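Local coordinates for DUF871 domain-containing protein (PDB 2P0O) that is of unproven function but is probably a 6-phospho-N-acetylmuramidase that cleaves the cell-wall disaccharide MurNAc 6-phosphate-GlcNAc, at residues 243-255 with 335-349. Numbering follows the deposited sequence.
Sequences FLLEVAPSESRYL and ITRIIDKDQTILPLI. Unlike the reference sequence in segment 335-349: D340 (reference Glu).
F243 and L245 project from strand 243-247 into the coiled segment 338-349 that follows strand 335-337. The F243 ring fits among I345, L348 and I349: CD1 meets I345 CG2 and CD2 meets I349 CG1, both at 3.7 Å, while L348 CB lies by CE1. L245 reaches tip to tip toward I345, its CD2 also touching L346 CD2 at 3.9 Å. D342 OD2 accepts E246 N through its anti lone pair (2.9 Å); R229 forms salt bridges with both acids, which probably eases their like charges. V247 and I338 make a single beta bridge, flanked by I339 N to E246 O and A248 N to R337 O. I339 lies alongside the E246 carbonyl, its CD1 reaching A248 N. T336 OG1, turned anti to its own N (chi1 175°), bonds A248 O at 2.6 Å, leaving CG2 to fill the hollow between V247 and L255. I335 wedges its CG2 against S252 and its CD1 against Y254 CB (3.7 Å), and S250 OG grips I335 O (2.8 Å) while serving an ST turn. The contact joins the edge strands of two sheets, 242-247 and 332-337, within the cyclophilin-like C-terminal domain that accompanies the TIM barrel.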
# COMPACT_ATOMS: atom_id res chain seq x y z
N PHE A 243 1.04 -5.23 13.32
CA PHE A 243 1.07 -6.04 12.13
C PHE A 243 0.36 -7.36 12.40
O PHE A 243 0.74 -8.10 13.30
CB PHE A 243 2.52 -6.33 11.67
CG PHE A 243 3.26 -5.11 11.23
CD1 PHE A 243 3.06 -4.57 9.93
CD2 PHE A 243 4.16 -4.48 12.10
CE1 PHE A 243 3.74 -3.42 9.52
CE2 PHE A 243 4.86 -3.34 11.69
CZ PHE A 243 4.65 -2.80 10.40
N LEU A 244 -0.63 -7.67 11.58
CA LEU A 244 -1.46 -8.83 11.80
C LEU A 244 -1.07 -9.90 10.80
O LEU A 244 -1.13 -9.66 9.58
CB LEU A 244 -2.93 -8.43 11.63
CG LEU A 244 -4.03 -9.47 11.87
CD1 LEU A 244 -4.05 -9.90 13.35
CD2 LEU A 244 -5.41 -8.98 11.44
N LEU A 245 -0.69 -11.08 11.29
CA LEU A 245 -0.22 -12.16 10.42
C LEU A 245 -0.86 -13.48 10.82
O LEU A 245 -1.19 -13.68 11.98
CB LEU A 245 1.32 -12.32 10.48
CG LEU A 245 2.27 -11.14 10.31
CD1 LEU A 245 2.40 -10.41 11.66
CD2 LEU A 245 3.67 -11.56 9.81
N GLU A 246 -1.03 -14.37 9.84
CA GLU A 246 -1.58 -15.72 10.07
C GLU A 246 -0.50 -16.80 10.14
O GLU A 246 0.56 -16.67 9.53
CB GLU A 246 -2.59 -16.08 8.98
CG GLU A 246 -3.99 -15.58 9.25
CD GLU A 246 -4.99 -15.85 8.11
OE1 GLU A 246 -4.65 -16.53 7.10
OE2 GLU A 246 -6.16 -15.40 8.25
N VAL A 247 -0.79 -17.86 10.89
CA VAL A 247 0.13 -18.97 11.01
C VAL A 247 -0.58 -20.23 10.60
O VAL A 247 -1.82 -20.28 10.67
CB VAL A 247 0.70 -19.14 12.48
CG1 VAL A 247 1.56 -17.97 12.86
CG2 VAL A 247 -0.44 -19.41 13.55
N ALA A 248 0.18 -21.24 10.16
CA ALA A 248 -0.39 -22.53 9.78
C ALA A 248 -1.00 -23.23 10.99
O ALA A 248 -0.52 -23.03 12.10
CB ALA A 248 0.68 -23.45 9.14
N PRO A 249 -2.02 -24.09 10.79
CA PRO A 249 -2.52 -24.93 11.89
C PRO A 249 -1.39 -25.76 12.50
O PRO A 249 -0.48 -26.16 11.80
CB PRO A 249 -3.52 -25.87 11.18
CG PRO A 249 -4.00 -25.06 9.99
CD PRO A 249 -2.75 -24.36 9.53
N SER A 250 -1.44 -26.01 13.81
CA SER A 250 -0.47 -26.86 14.48
C SER A 250 -1.10 -27.60 15.63
O SER A 250 -2.08 -27.15 16.22
CB SER A 250 0.70 -26.04 15.01
OG SER A 250 1.51 -26.83 15.87
N GLU A 251 -0.52 -28.75 15.95
CA GLU A 251 -1.02 -29.59 17.02
C GLU A 251 -0.22 -29.29 18.28
O GLU A 251 -0.48 -29.83 19.35
CB GLU A 251 -0.89 -31.06 16.63
CG GLU A 251 -1.70 -31.43 15.39
CD GLU A 251 -3.14 -31.78 15.72
OE1 GLU A 251 -3.43 -32.97 16.06
OE2 GLU A 251 -3.99 -30.86 15.63
N SER A 252 0.75 -28.40 18.15
CA SER A 252 1.63 -28.08 19.26
C SER A 252 0.88 -27.74 20.56
O SER A 252 -0.14 -27.04 20.53
CB SER A 252 2.53 -26.91 18.86
OG SER A 252 3.32 -26.55 19.93
N ARG A 253 1.40 -28.23 21.68
CA ARG A 253 0.96 -27.80 23.01
C ARG A 253 1.28 -26.31 23.28
O ARG A 253 0.73 -25.72 24.20
CB ARG A 253 1.62 -28.66 24.10
CG ARG A 253 1.66 -28.01 25.52
CD ARG A 253 2.25 -28.90 26.64
NE ARG A 253 1.66 -30.24 26.61
CZ ARG A 253 2.23 -31.28 26.00
NH1 ARG A 253 1.62 -32.46 25.98
NH2 ARG A 253 3.43 -31.13 25.40
N TYR A 254 2.15 -25.72 22.47
CA TYR A 254 2.58 -24.36 22.72
C TYR A 254 1.97 -23.36 21.76
O TYR A 254 2.37 -22.18 21.75
CB TYR A 254 4.11 -24.28 22.74
CG TYR A 254 4.65 -25.27 23.72
CD1 TYR A 254 4.36 -25.13 25.09
CD2 TYR A 254 5.36 -26.39 23.30
CE1 TYR A 254 4.81 -26.08 26.02
CE2 TYR A 254 5.81 -27.34 24.23
CZ TYR A 254 5.53 -27.17 25.58
OH TYR A 254 5.97 -28.09 26.49
N LEU A 255 0.99 -23.81 20.98
CA LEU A 255 0.36 -22.93 20.00
C LEU A 255 -0.30 -21.71 20.66
O LEU A 255 -0.12 -20.59 20.18
CB LEU A 255 -0.63 -23.69 19.11
CG LEU A 255 -1.31 -22.89 17.98
CD1 LEU A 255 -0.35 -22.28 16.98
CD2 LEU A 255 -2.38 -23.72 17.24
N ILE A 335 6.95 -24.53 16.40
CA ILE A 335 5.51 -24.57 16.75
C ILE A 335 4.66 -24.48 15.50
O ILE A 335 3.78 -25.30 15.29
CB ILE A 335 5.08 -23.37 17.67
CG1 ILE A 335 6.05 -23.18 18.85
CG2 ILE A 335 3.60 -23.54 18.13
CD1 ILE A 335 6.23 -24.44 19.66
N THR A 336 4.89 -23.45 14.70
CA THR A 336 4.13 -23.30 13.47
C THR A 336 4.96 -22.39 12.58
O THR A 336 6.13 -22.10 12.90
CB THR A 336 2.69 -22.78 13.75
OG1 THR A 336 2.02 -22.55 12.52
CG2 THR A 336 2.69 -21.46 14.53
N ARG A 337 4.36 -21.93 11.48
CA ARG A 337 5.03 -21.09 10.51
C ARG A 337 4.09 -20.00 10.00
O ARG A 337 2.93 -20.28 9.73
CB ARG A 337 5.48 -21.95 9.33
CG ARG A 337 6.56 -21.25 8.48
CD ARG A 337 7.19 -22.18 7.47
NE ARG A 337 8.13 -21.40 6.66
CZ ARG A 337 8.62 -21.76 5.48
NH1 ARG A 337 8.32 -22.94 4.93
NH2 ARG A 337 9.43 -20.92 4.84
N ILE A 338 4.59 -18.77 9.83
CA ILE A 338 3.84 -17.72 9.15
C ILE A 338 3.41 -18.13 7.75
O ILE A 338 4.20 -18.65 6.99
CB ILE A 338 4.68 -16.40 8.97
CG1 ILE A 338 5.30 -15.95 10.31
CG2 ILE A 338 3.82 -15.31 8.27
CD1 ILE A 338 4.25 -15.56 11.37
N ILE A 339 2.16 -17.87 7.44
CA ILE A 339 1.55 -18.16 6.13
C ILE A 339 2.37 -17.52 5.01
O ILE A 339 2.83 -16.38 5.15
CB ILE A 339 0.04 -17.68 6.17
CG1 ILE A 339 -0.81 -18.66 6.99
CG2 ILE A 339 -0.58 -17.41 4.81
CD1 ILE A 339 -0.45 -20.11 6.82
N ASP A 340 2.57 -18.26 3.93
CA ASP A 340 3.42 -17.80 2.83
C ASP A 340 3.11 -16.34 2.48
O ASP A 340 4.00 -15.50 2.39
CB ASP A 340 3.26 -18.69 1.59
CG ASP A 340 4.35 -18.49 0.57
OD1 ASP A 340 5.07 -17.47 0.66
OD2 ASP A 340 4.51 -19.35 -0.34
N LYS A 341 1.82 -16.07 2.30
CA LYS A 341 1.33 -14.76 1.89
C LYS A 341 1.67 -13.63 2.88
O LYS A 341 1.77 -12.47 2.49
CB LYS A 341 -0.19 -14.84 1.59
CG LYS A 341 -1.00 -13.51 1.71
CD LYS A 341 -1.10 -12.71 0.38
CE LYS A 341 -2.33 -11.78 0.36
NZ LYS A 341 -2.63 -11.16 -1.02
N ASP A 342 1.87 -13.95 4.15
CA ASP A 342 2.17 -12.90 5.12
C ASP A 342 3.66 -12.70 5.36
O ASP A 342 4.08 -11.76 6.03
CB ASP A 342 1.41 -13.10 6.44
CG ASP A 342 -0.07 -12.84 6.29
OD1 ASP A 342 -0.47 -12.19 5.30
OD2 ASP A 342 -0.87 -13.30 7.14
N GLN A 343 4.48 -13.55 4.75
CA GLN A 343 5.91 -13.46 5.03
C GLN A 343 6.59 -12.18 4.56
O GLN A 343 7.65 -11.85 5.06
CB GLN A 343 6.62 -14.71 4.48
CG GLN A 343 6.37 -15.92 5.40
CD GLN A 343 7.04 -17.18 4.90
OE1 GLN A 343 8.07 -17.11 4.26
NE2 GLN A 343 6.46 -18.33 5.18
N THR A 344 6.04 -11.45 3.59
CA THR A 344 6.63 -10.16 3.24
C THR A 344 6.35 -9.06 4.29
O THR A 344 6.86 -7.96 4.19
CB THR A 344 6.17 -9.65 1.88
OG1 THR A 344 4.74 -9.63 1.84
CG2 THR A 344 6.75 -10.53 0.73
N ILE A 345 5.53 -9.35 5.28
CA ILE A 345 5.31 -8.42 6.39
C ILE A 345 6.50 -8.48 7.37
O ILE A 345 6.86 -7.46 8.00
CB ILE A 345 4.00 -8.75 7.14
CG1 ILE A 345 2.81 -8.60 6.18
CG2 ILE A 345 3.84 -7.87 8.41
CD1 ILE A 345 1.50 -9.28 6.69
N LEU A 346 7.12 -9.65 7.46
CA LEU A 346 8.23 -9.85 8.43
C LEU A 346 9.35 -8.83 8.41
O LEU A 346 9.74 -8.42 9.48
CB LEU A 346 8.83 -11.28 8.40
CG LEU A 346 7.86 -12.44 8.69
CD1 LEU A 346 8.48 -13.78 8.31
CD2 LEU A 346 7.41 -12.40 10.18
N PRO A 347 9.92 -8.47 7.24
CA PRO A 347 10.95 -7.40 7.24
C PRO A 347 10.41 -6.01 7.62
O PRO A 347 11.20 -5.09 7.80
CB PRO A 347 11.46 -7.36 5.80
CG PRO A 347 10.84 -8.52 5.08
CD PRO A 347 9.69 -9.02 5.88
N LEU A 348 9.08 -5.85 7.69
CA LEU A 348 8.49 -4.57 8.08
C LEU A 348 8.49 -4.38 9.59
O LEU A 348 8.32 -3.25 10.11
CB LEU A 348 7.05 -4.46 7.56
CG LEU A 348 6.92 -4.45 6.04
CD1 LEU A 348 5.49 -4.11 5.71
CD2 LEU A 348 7.92 -3.43 5.43
N ILE A 349 8.69 -5.50 10.28
CA ILE A 349 8.59 -5.53 11.73
C ILE A 349 9.96 -5.18 12.29
O ILE A 349 10.88 -6.02 12.36
CB ILE A 349 8.09 -6.88 12.22
CG1 ILE A 349 6.71 -7.14 11.63
CG2 ILE A 349 7.94 -6.91 13.74
CD1 ILE A 349 6.24 -8.54 11.85